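Local coordinates for putative hemin transport system, substrate-binding protein (Burkholderia cenocepacia, PDB 5Y8A) that binds heme in the bacterial periplasm and probably hands it to an inner-membrane hemin transporter, at residues T170-M175 with F247-G252; V206-D211 with V241-L246; A166-A171 with A181-Q186. All coordinates share one frame; numbering follows the deposited sequence.

Contact 1: residues T170-M175 with F247-G252. With HEM (protoporphyrin IX containing Fe), chain D.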
loop_
_atom_site.group_PDB
_atom_site.type_symbol
_atom_site.label_atom_id
_atom_site.label_comp_id
_atom_site.label_asym_id
_atom_site.label_seq_id
_atom_site.Cartn_x
_atom_site.Cartn_y
_atom_site.Cartn_z
ATOM N N THR A 170 0.737 -4.458 -10.328
ATOM C CA THR A 170 1.228 -3.653 -9.220
ATOM C C THR A 170 0.058 -3.186 -8.359
ATOM O O THR A 170 -1.099 -3.197 -8.779
ATOM C CB THR A 170 1.997 -2.431 -9.725
ATOM O OG1 THR A 170 1.125 -1.683 -10.561
ATOM C CG2 THR A 170 3.281 -2.845 -10.554
ATOM N N ALA A 171 0.371 -2.751 -7.141
ATOM C CA ALA A 171 -0.645 -2.113 -6.316
ATOM C C ALA A 171 -1.170 -0.845 -6.985
ATOM O O ALA A 171 -2.372 -0.560 -6.928
ATOM C CB ALA A 171 -0.084 -1.808 -4.922
ATOM N N ALA A 172 -0.293 -0.094 -7.659
ATOM C CA ALA A 172 -0.712 1.145 -8.317
ATOM C C ALA A 172 -1.738 0.871 -9.408
ATOM O O ALA A 172 -2.757 1.570 -9.510
ATOM C CB ALA A 172 0.507 1.873 -8.894
ATOM N N ASP A 173 -1.489 -0.153 -10.234
ATOM C CA ASP A 173 -2.428 -0.503 -11.304
ATOM C C ASP A 173 -3.826 -0.781 -10.747
ATOM O O ASP A 173 -4.829 -0.265 -11.254
ATOM C CB ASP A 173 -1.899 -1.717 -12.081
ATOM C CG ASP A 173 -2.654 -1.955 -13.391
ATOM O OD1 ASP A 173 -2.344 -1.290 -14.407
ATOM O OD2 ASP A 173 -3.551 -2.818 -13.413
ATOM N N ALA A 174 -3.907 -1.570 -9.681
ATOM C CA ALA A 174 -5.209 -1.901 -9.107
ATOM C C ALA A 174 -5.885 -0.683 -8.482
ATOM O O ALA A 174 -7.109 -0.527 -8.585
ATOM C CB ALA A 174 -5.046 -3.012 -8.077
ATOM N N MET A 175 -5.114 0.185 -7.816
ATOM C CA MET A 175 -5.704 1.378 -7.218
ATOM C C MET A 175 -6.208 2.331 -8.286
ATOM O O MET A 175 -7.283 2.923 -8.132
ATOM C CB MET A 175 -4.693 2.091 -6.314
ATOM C CG MET A 175 -4.382 1.316 -5.035
ATOM S SD MET A 175 -5.893 1.062 -4.026
ATOM C CE MET A 175 -6.245 2.732 -3.533
ATOM N N PHE A 247 -0.300 4.567 2.430
ATOM C CA PHE A 247 -1.749 4.746 2.452
ATOM C C PHE A 247 -2.353 4.452 1.080
ATOM O O PHE A 247 -3.375 3.770 0.973
ATOM C CB PHE A 247 -2.082 6.174 2.909
ATOM C CG PHE A 247 -3.501 6.613 2.604
ATOM C CD1 PHE A 247 -4.578 6.066 3.288
ATOM C CD2 PHE A 247 -3.752 7.590 1.643
ATOM C CE1 PHE A 247 -5.884 6.488 3.019
ATOM C CE2 PHE A 247 -5.069 8.006 1.360
ATOM C CZ PHE A 247 -6.130 7.453 2.060
ATOM N N LEU A 248 -1.728 4.944 0.010
ATOM C CA LEU A 248 -2.276 4.700 -1.318
ATOM C C LEU A 248 -2.166 3.229 -1.700
ATOM O O LEU A 248 -3.116 2.639 -2.239
ATOM C CB LEU A 248 -1.548 5.571 -2.347
ATOM C CG LEU A 248 -1.655 5.174 -3.812
ATOM C CD1 LEU A 248 -3.083 5.407 -4.313
ATOM C CD2 LEU A 248 -0.609 5.900 -4.690
ATOM N N LEU A 249 -1.020 2.620 -1.417
ATOM C CA LEU A 249 -0.620 1.375 -2.057
ATOM C C LEU A 249 -0.673 0.182 -1.121
ATOM O O LEU A 249 -0.422 -0.952 -1.567
ATOM C CB LEU A 249 0.807 1.529 -2.613
ATOM C CG LEU A 249 1.072 2.699 -3.575
ATOM C CD1 LEU A 249 2.575 2.935 -3.815
ATOM C CD2 LEU A 249 0.377 2.403 -4.891
ATOM N N GLY A 250 -0.990 0.401 0.161
ATOM C CA GLY A 250 -0.743 -0.620 1.170
ATOM C C GLY A 250 -1.689 -1.804 1.112
ATOM O O GLY A 250 -1.321 -2.911 1.514
ATOM N N PHE A 251 -2.897 -1.602 0.589
ATOM C CA PHE A 251 -3.964 -2.606 0.637
ATOM C C PHE A 251 -4.179 -3.141 2.060
ATOM O O PHE A 251 -4.043 -4.325 2.340
ATOM C CB PHE A 251 -3.713 -3.732 -0.360
ATOM C CG PHE A 251 -4.180 -3.384 -1.733
ATOM C CD1 PHE A 251 -3.371 -2.636 -2.578
ATOM C CD2 PHE A 251 -5.451 -3.712 -2.146
ATOM C CE1 PHE A 251 -3.817 -2.265 -3.826
ATOM C CE2 PHE A 251 -5.891 -3.337 -3.399
ATOM C CZ PHE A 251 -5.063 -2.625 -4.238
ATOM N N GLY A 252 -4.549 -2.223 2.954
ATOM C CA GLY A 252 -4.943 -2.569 4.305
ATOM C C GLY A 252 -6.370 -2.151 4.618
ATOM O O GLY A 252 -7.190 -1.905 3.720
HETATM C CHA HEM D . 8.072 -1.807 -4.602
HETATM C CHB HEM D . 7.657 1.619 -1.202
HETATM C CHC HEM D . 12.474 2.440 -0.887
HETATM C CHD HEM D . 12.841 -1.010 -4.219
HETATM C C1A HEM D . 7.499 -0.926 -3.706
HETATM C C2A HEM D . 6.082 -0.733 -3.436
HETATM C C3A HEM D . 5.993 0.217 -2.489
HETATM C C4A HEM D . 7.331 0.657 -2.135
HETATM C CMA HEM D . 4.709 0.776 -1.850
HETATM C CAA HEM D . 4.908 -1.500 -4.118
HETATM C CBA HEM D . 4.151 -0.580 -5.076
HETATM C CGA HEM D . 3.175 -1.249 -6.021
HETATM O O1A HEM D . 2.639 -0.514 -6.888
HETATM O O2A HEM D . 2.918 -2.481 -5.936
HETATM C C1B HEM D . 8.903 2.078 -0.812
HETATM C C2B HEM D . 9.114 2.977 0.301
HETATM C C3B HEM D . 10.428 3.228 0.414
HETATM C C4B HEM D . 11.114 2.482 -0.634
HETATM C CMB HEM D . 7.969 3.532 1.176
HETATM C CAB HEM D . 11.066 4.153 1.484
HETATM C CBB HEM D . 12.386 4.370 1.573
HETATM C C1C HEM D . 13.034 1.522 -1.737
HETATM C C2C HEM D . 14.436 1.193 -1.916
HETATM C C3C HEM D . 14.508 0.221 -2.845
HETATM C C4C HEM D . 13.158 -0.073 -3.272
HETATM C CMC HEM D . 15.601 1.838 -1.132
HETATM C CAC HEM D . 15.724 -0.518 -3.466
HETATM C CBC HEM D . 16.994 -0.097 -3.403
HETATM C C1D HEM D . 11.611 -1.485 -4.590
HETATM C C2D HEM D . 11.439 -2.488 -5.609
HETATM C C3D HEM D . 10.135 -2.743 -5.730
HETATM C C4D HEM D . 9.434 -1.882 -4.791
HETATM C CMD HEM D . 12.621 -3.130 -6.371
HETATM C CAD HEM D . 9.493 -3.731 -6.731
HETATM C CBD HEM D . 9.749 -3.166 -8.142
HETATM C CGD HEM D . 9.231 -4.061 -9.238
HETATM O O1D HEM D . 9.915 -4.165 -10.303
HETATM O O2D HEM D . 8.145 -4.674 -9.041
HETATM N NA HEM D . 8.217 -0.058 -2.899
HETATM N NB HEM D . 10.149 1.795 -1.356
HETATM N NC HEM D . 12.285 0.729 -2.580
HETATM N ND HEM D . 10.372 -1.118 -4.106
HETATM FE FE HEM D . 10.221 0.494 -2.669
#
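The ring of F251 overlaps A171, A174 and M175 on the first turns of the helix that starts at A171. Its CE1 lies 3.9 Å from A171 CB, and its CZ lies 3.9 Å from A174 CB. The carbonyl oxygen of A171 sits at the ring edge, near its plane. M175 adds a Met-aromatic contact. Its SD is 4.4 Å from the centroid of the F251 ring and approaches obliquely, 37° off the normal. The M175 chain is bent at both chi2 and chi3. The fold back lays CG, SD and CE along the carbonyl oxygen of L248, and the M175 and F251 side chains run antiparallel alongside one another. On the other flank L249 CD2 rests 4.0 Å from A172 CB, and L249 CD1 touches the heme methyl CMA at 3.6 Å.

One heme propionate (O1A, O2A) meets the start of the helix. A171 N donates to HEM O2A at 2.8 Å, and A172 N donates to HEM O1A at 3.1 Å. Both carboxylate oxygens are thus held by consecutive backbone N-H groups. T170 is the N-cap. Its OG1 accepts from D173 N, with an N-H...O angle of 161°. F251 has positive phi as the chain leaves helix 245-249. Y191 N gives the heme a further hydrogen bond, and H99 and helix 255-269 pack nearby.

The link between the two segments is apolar, while the polar grip is on the ligand. The helix N terminus would be expected to favour a negatively charged propionate, and L249 supplies a greasy wall beside the porphyrin.

Contact 2: residues V206-D211 with V241-L246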
loop_
_atom_site.group_PDB
_atom_site.type_symbol
_atom_site.label_atom_id
_atom_site.label_comp_id
_atom_site.label_asym_id
_atom_site.label_seq_id
_atom_site.Cartn_x
_atom_site.Cartn_y
_atom_site.Cartn_z
ATOM N N VAL A 206 -3.104 12.459 -16.117
ATOM C CA VAL A 206 -2.702 12.838 -14.765
ATOM C C VAL A 206 -1.451 12.036 -14.418
ATOM O O VAL A 206 -1.326 10.867 -14.797
ATOM C CB VAL A 206 -3.826 12.564 -13.737
ATOM C CG1 VAL A 206 -3.438 13.055 -12.353
ATOM C CG2 VAL A 206 -5.136 13.183 -14.168
ATOM N N VAL A 207 -0.524 12.666 -13.699
ATOM C CA VAL A 207 0.640 11.992 -13.134
ATOM C C VAL A 207 0.412 11.836 -11.632
ATOM O O VAL A 207 0.064 12.808 -10.950
ATOM C CB VAL A 207 1.934 12.771 -13.429
ATOM C CG1 VAL A 207 3.057 12.324 -12.518
ATOM C CG2 VAL A 207 2.326 12.598 -14.891
ATOM N N LEU A 208 0.574 10.611 -11.135
ATOM C CA LEU A 208 0.439 10.259 -9.722
ATOM C C LEU A 208 1.821 9.966 -9.154
ATOM O O LEU A 208 2.602 9.231 -9.775
ATOM C CB LEU A 208 -0.467 9.028 -9.580
ATOM C CG LEU A 208 -0.998 8.551 -8.225
ATOM C CD1 LEU A 208 -1.838 9.661 -7.545
ATOM C CD2 LEU A 208 -1.831 7.280 -8.412
ATOM N N ILE A 209 2.131 10.521 -7.983
ATOM C CA ILE A 209 3.476 10.406 -7.428
ATOM C C ILE A 209 3.398 10.320 -5.911
ATOM O O ILE A 209 2.512 10.901 -5.287
ATOM C CB ILE A 209 4.370 11.581 -7.893
ATOM C CG1 ILE A 209 5.854 11.282 -7.632
ATOM C CG2 ILE A 209 3.913 12.929 -7.285
ATOM C CD1 ILE A 209 6.767 12.063 -8.550
ATOM N N SER A 210 4.334 9.578 -5.312
ATOM C CA SER A 210 4.359 9.426 -3.863
ATOM C C SER A 210 4.702 10.748 -3.171
ATOM O O SER A 210 5.566 11.492 -3.641
ATOM C CB SER A 210 5.366 8.338 -3.472
ATOM O OG SER A 210 6.515 8.357 -4.321
ATOM N N ASP A 211 3.965 11.057 -2.082
ATOM C CA ASP A 211 4.247 12.229 -1.236
ATOM C C ASP A 211 5.727 12.326 -0.936
ATOM O O ASP A 211 6.341 13.393 -1.055
ATOM C CB ASP A 211 3.485 12.137 0.095
ATOM C CG ASP A 211 2.211 13.006 0.140
ATOM O OD1 ASP A 211 1.836 13.615 -0.887
ATOM O OD2 ASP A 211 1.581 13.062 1.231
ATOM N N VAL A 241 -0.896 14.720 -8.882
ATOM C CA VAL A 241 -1.507 14.321 -7.618
ATOM C C VAL A 241 -0.457 13.560 -6.816
ATOM O O VAL A 241 0.069 12.548 -7.291
ATOM C CB VAL A 241 -2.751 13.432 -7.807
ATOM C CG1 VAL A 241 -3.203 12.869 -6.442
ATOM C CG2 VAL A 241 -3.898 14.197 -8.483
ATOM N N SER A 242 -0.165 14.024 -5.609
ATOM C CA SER A 242 0.736 13.301 -4.716
ATOM C C SER A 242 -0.040 12.640 -3.578
ATOM O O SER A 242 -1.090 13.134 -3.155
ATOM C CB SER A 242 1.799 14.227 -4.142
ATOM O OG SER A 242 1.201 15.210 -3.334
ATOM N N LEU A 243 0.491 11.528 -3.069
ATOM C CA LEU A 243 -0.156 10.811 -1.968
ATOM C C LEU A 243 0.885 10.022 -1.178
ATOM O O LEU A 243 1.941 9.659 -1.699
ATOM C CB LEU A 243 -1.254 9.845 -2.459
ATOM C CG LEU A 243 -2.620 10.395 -2.914
ATOM C CD1 LEU A 243 -3.460 9.325 -3.593
ATOM C CD2 LEU A 243 -3.362 10.952 -1.724
ATOM N N ASP A 244 0.579 9.769 0.089
ATOM C CA ASP A 244 1.447 8.938 0.920
ATOM C C ASP A 244 1.449 7.516 0.373
ATOM O O ASP A 244 0.386 6.920 0.185
ATOM C CB ASP A 244 0.962 8.957 2.369
ATOM C CG ASP A 244 1.708 7.975 3.253
ATOM O OD1 ASP A 244 2.775 8.339 3.798
ATOM O OD2 ASP A 244 1.231 6.835 3.391
ATOM N N ALA A 245 2.649 6.984 0.117
ATOM C CA ALA A 245 2.799 5.699 -0.557
ATOM C C ALA A 245 2.079 4.564 0.175
ATOM O O ALA A 245 1.308 3.816 -0.440
ATOM C CB ALA A 245 4.290 5.380 -0.711
ATOM N N LEU A 246 2.329 4.402 1.484
ATOM C CA LEU A 246 1.758 3.261 2.209
ATOM C C LEU A 246 0.233 3.355 2.285
ATOM O O LEU A 246 -0.467 2.335 2.216
ATOM C CB LEU A 246 2.362 3.152 3.616
ATOM C CG LEU A 246 1.657 2.164 4.573
ATOM C CD1 LEU A 246 1.869 0.701 4.147
ATOM C CD2 LEU A 246 2.051 2.354 6.064
#
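V241 and L208 pack closely on one face of the sheet, where L208 CD1 lies 3.7 Å from V241 CG1. L208 has CG anti to the backbone N (chi1 -169°). With chi2 at 59° its CD1 branch lies against V241, with L243 CD1 beyond. V206 CG1 reaches V241 CG2 from the next position on the same face. I209 and S242 pair on the other face, with I209 CG2 4.0 Å from S242 CB.

The strands run parallel, with axes 4.7 Å apart and 25° between their directions. V241 N donates to V207 O, I209 N to V241 O at 3.0 Å, and L243 N to I209 O. The buried S210 OG bonds L156 O.

The solvent side is polar rather than hydrophobic. The exposed D211 points its N at L243 O, but the 2.5 Å spacing is too short to be trusted. Its carboxylate lies beside the backbone of L243 and D244, and D211 OD1 is 3.0 Å from S242 OG. D244 turns away to N-cap the next helix, where its OD2 accepts from F247 N.

Strand 240-243 is an edge strand of the four-stranded parallel sheet in one lobe of this periplasmic binding protein, and strand 206-210 lies between it and strand 151-155. Helix 255-269 covers V206, L208 and V241. Helix 220-224 covers V207 and I209 on the opposite face.

Contact 3: residues A166-A171 with A181-Q186. With HEM (protoporphyrin IX containing Fe), chain D.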
loop_
_atom_site.group_PDB
_atom_site.type_symbol
_atom_site.label_atom_id
_atom_site.label_comp_id
_atom_site.label_asym_id
_atom_site.label_seq_id
_atom_site.Cartn_x
_atom_site.Cartn_y
_atom_site.Cartn_z
ATOM N N ALA A 166 4.847 2.335 -12.838
ATOM C CA ALA A 166 4.141 1.102 -12.539
ATOM C C ALA A 166 3.434 0.591 -13.785
ATOM O O ALA A 166 2.590 1.289 -14.352
ATOM C CB ALA A 166 3.127 1.331 -11.412
ATOM N N GLY A 167 3.765 -0.632 -14.187
ATOM C CA GLY A 167 3.019 -1.367 -15.189
ATOM C C GLY A 167 1.905 -2.162 -14.558
ATOM O O GLY A 167 1.338 -1.775 -13.529
ATOM N N GLN A 168 1.602 -3.308 -15.157
ATOM C CA GLN A 168 0.534 -4.124 -14.605
ATOM C C GLN A 168 1.046 -4.965 -13.443
ATOM O O GLN A 168 2.235 -4.987 -13.131
ATOM C CB GLN A 168 -0.082 -5.005 -15.683
ATOM C CG GLN A 168 -1.122 -4.254 -16.505
ATOM C CD GLN A 168 -0.517 -3.103 -17.289
ATOM O OE1 GLN A 168 0.154 -3.300 -18.310
ATOM N NE2 GLN A 168 -0.755 -1.885 -16.814
ATOM N N ARG A 169 0.106 -5.632 -12.772
ATOM C CA ARG A 169 0.397 -6.502 -11.634
ATOM C C ARG A 169 1.067 -5.745 -10.488
ATOM O O ARG A 169 1.861 -6.320 -9.744
ATOM C CB ARG A 169 1.243 -7.693 -12.065
ATOM C CG ARG A 169 0.576 -8.477 -13.185
ATOM C CD ARG A 169 1.156 -9.854 -13.343
ATOM N NE ARG A 169 0.783 -10.439 -14.627
ATOM C CZ ARG A 169 1.040 -11.698 -14.980
ATOM N NH1 ARG A 169 1.666 -12.512 -14.137
ATOM N NH2 ARG A 169 0.671 -12.142 -16.173
ATOM N N THR A 170 0.737 -4.458 -10.328
ATOM C CA THR A 170 1.228 -3.653 -9.220
ATOM C C THR A 170 0.058 -3.186 -8.359
ATOM O O THR A 170 -1.099 -3.197 -8.779
ATOM C CB THR A 170 1.997 -2.431 -9.725
ATOM O OG1 THR A 170 1.125 -1.683 -10.561
ATOM C CG2 THR A 170 3.281 -2.845 -10.554
ATOM N N ALA A 171 0.371 -2.751 -7.141
ATOM C CA ALA A 171 -0.645 -2.113 -6.316
ATOM C C ALA A 171 -1.170 -0.845 -6.985
ATOM O O ALA A 171 -2.372 -0.560 -6.928
ATOM C CB ALA A 171 -0.084 -1.808 -4.922
ATOM N N ALA A 181 -10.086 4.881 -13.119
ATOM C CA ALA A 181 -9.182 5.374 -14.149
ATOM C C ALA A 181 -8.488 4.194 -14.832
ATOM O O ALA A 181 -8.775 3.027 -14.550
ATOM C CB ALA A 181 -8.171 6.365 -13.559
ATOM N N ARG A 182 -7.583 4.511 -15.761
ATOM C CA ARG A 182 -6.833 3.516 -16.510
ATOM C C ARG A 182 -5.360 3.806 -16.353
ATOM O O ARG A 182 -4.957 4.967 -16.352
ATOM C CB ARG A 182 -7.171 3.534 -18.007
ATOM C CG ARG A 182 -8.649 3.601 -18.315
ATOM C CD ARG A 182 -8.882 4.187 -19.705
ATOM N NE ARG A 182 -8.153 3.453 -20.733
ATOM C CZ ARG A 182 -8.161 3.784 -22.018
ATOM N NH1 ARG A 182 -8.857 4.841 -22.428
ATOM N NH2 ARG A 182 -7.472 3.060 -22.891
ATOM N N ASN A 183 -4.562 2.757 -16.204
ATOM C CA ASN A 183 -3.120 2.932 -16.107
ATOM C C ASN A 183 -2.589 3.379 -17.454
ATOM O O ASN A 183 -2.815 2.703 -18.467
ATOM C CB ASN A 183 -2.450 1.633 -15.687
ATOM C CG ASN A 183 -0.985 1.820 -15.316
ATOM O OD1 ASN A 183 -0.381 2.840 -15.623
ATOM N ND2 ASN A 183 -0.406 0.817 -14.671
ATOM N N ALA A 184 -1.880 4.508 -17.475
ATOM C CA ALA A 184 -1.344 4.967 -18.752
ATOM C C ALA A 184 -0.200 4.091 -19.238
ATOM O O ALA A 184 0.158 4.169 -20.416
ATOM C CB ALA A 184 -0.886 6.423 -18.651
ATOM N N MET A 185 0.377 3.267 -18.372
ATOM C CA MET A 185 1.470 2.379 -18.751
ATOM C C MET A 185 0.916 0.983 -18.999
ATOM O O MET A 185 0.283 0.395 -18.116
ATOM C CB MET A 185 2.552 2.351 -17.674
ATOM C CG MET A 185 3.055 3.728 -17.338
ATOM S SD MET A 185 3.636 4.557 -18.837
ATOM C CE MET A 185 4.892 3.380 -19.339
ATOM N N GLN A 186 1.167 0.457 -20.199
ATOM C CA GLN A 186 0.635 -0.824 -20.641
ATOM C C GLN A 186 1.754 -1.656 -21.254
ATOM O O GLN A 186 2.774 -1.122 -21.703
ATOM C CB GLN A 186 -0.505 -0.628 -21.661
ATOM C CG GLN A 186 -1.744 0.080 -21.103
ATOM C CD GLN A 186 -2.525 -0.791 -20.142
ATOM O OE1 GLN A 186 -2.543 -2.008 -20.283
ATOM N NE2 GLN A 186 -3.159 -0.170 -19.135
HETATM C CHA HEM D . 8.072 -1.807 -4.602
HETATM C CHB HEM D . 7.657 1.619 -1.202
HETATM C CHC HEM D . 12.474 2.440 -0.887
HETATM C CHD HEM D . 12.841 -1.010 -4.219
HETATM C C1A HEM D . 7.499 -0.926 -3.706
HETATM C C2A HEM D . 6.082 -0.733 -3.436
HETATM C C3A HEM D . 5.993 0.217 -2.489
HETATM C C4A HEM D . 7.331 0.657 -2.135
HETATM C CMA HEM D . 4.709 0.776 -1.850
HETATM C CAA HEM D . 4.908 -1.500 -4.118
HETATM C CBA HEM D . 4.151 -0.580 -5.076
HETATM C CGA HEM D . 3.175 -1.249 -6.021
HETATM O O1A HEM D . 2.639 -0.514 -6.888
HETATM O O2A HEM D . 2.918 -2.481 -5.936
HETATM C C1B HEM D . 8.903 2.078 -0.812
HETATM C C2B HEM D . 9.114 2.977 0.301
HETATM C C3B HEM D . 10.428 3.228 0.414
HETATM C C4B HEM D . 11.114 2.482 -0.634
HETATM C CMB HEM D . 7.969 3.532 1.176
HETATM C CAB HEM D . 11.066 4.153 1.484
HETATM C CBB HEM D . 12.386 4.370 1.573
HETATM C C1C HEM D . 13.034 1.522 -1.737
HETATM C C2C HEM D . 14.436 1.193 -1.916
HETATM C C3C HEM D . 14.508 0.221 -2.845
HETATM C C4C HEM D . 13.158 -0.073 -3.272
HETATM C CMC HEM D . 15.601 1.838 -1.132
HETATM C CAC HEM D . 15.724 -0.518 -3.466
HETATM C CBC HEM D . 16.994 -0.097 -3.403
HETATM C C1D HEM D . 11.611 -1.485 -4.590
HETATM C C2D HEM D . 11.439 -2.488 -5.609
HETATM C C3D HEM D . 10.135 -2.743 -5.730
HETATM C C4D HEM D . 9.434 -1.882 -4.791
HETATM C CMD HEM D . 12.621 -3.130 -6.371
HETATM C CAD HEM D . 9.493 -3.731 -6.731
HETATM C CBD HEM D . 9.749 -3.166 -8.142
HETATM C CGD HEM D . 9.231 -4.061 -9.238
HETATM O O1D HEM D . 9.915 -4.165 -10.303
HETATM O O2D HEM D . 8.145 -4.674 -9.041
HETATM N NA HEM D . 8.217 -0.058 -2.899
HETATM N NB HEM D . 10.149 1.795 -1.356
HETATM N NC HEM D . 12.285 0.729 -2.580
HETATM N ND HEM D . 10.372 -1.118 -4.106
HETATM FE FE HEM D . 10.221 0.494 -2.669
HETATM O O HOH W 1 1.604 4.030 -14.287
#
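N183 and Q168 reach across to the opposite backbone with their side-chain amides. N183 ND2 donates to A166 O at 3.0 Å. The acceptor is in the N183 amide plane, but the donor stands above the carbonyl plane, away from a lone pair. Q168 NE2 donates to M185 O at 2.8 Å. That bond is almost straight (179°) and lies in both the amide plane and the carbonyl plane. A water bridges the same gap by donating to A166 O and to N183 OD1. A166 O therefore accepts two bonds, and M185 CB packs 3.5 Å from it.

The second shell fixes these amides. A chi1 of -169° swings the N183 amide away from its own backbone N and towards A166. N183 OD1 accepts from M185 N at 2.9 Å in an Asx turn. This is consistent with ND2, not OD1, pointing to A166 O. D173 OD1 takes hydrogen bonds from both Q168 NE2 and N183 ND2. The two nitrogens sit 3.5 Å apart as donors to that shared carboxylate. The Q168 and Q186 chains run nearly perpendicular, yet their amide planes are only 2° apart. Q186 NE2 turns back to N183 O. T170 OG1 donates to G167 O at 3.0 Å, closing the turn just before the heme-binding helix start.

Further out, A166 packs on F154 of strand 151-155 and on Y191, a heme-site residue. M185 lies on L153. The turn after strand 163-166 is thus tied to the end of strand 182-183 and the residues just after it, with helix 171-178 connecting them.

In the fold
From the N terminus, the chain reaches these contacts only after helix 118-141. Contact 3 closes first, a short loop that holds helix 171-178. Contact 1 starts from the same stretch, sharing T170 and A171, but closes far later, at 247-252. Contact 2 lies within that long loop, after contact 3 has closed, so the two are in series. D173, on the helix of contact 1, also bonds into contact 3. L248 joins contacts 1 and 2 by packing on L243 and L208. Contacts 2 and 3 do not touch, but both reach the parallel sheet that includes strand 151-155. Together they tie that sheet to the two helices beside the heme.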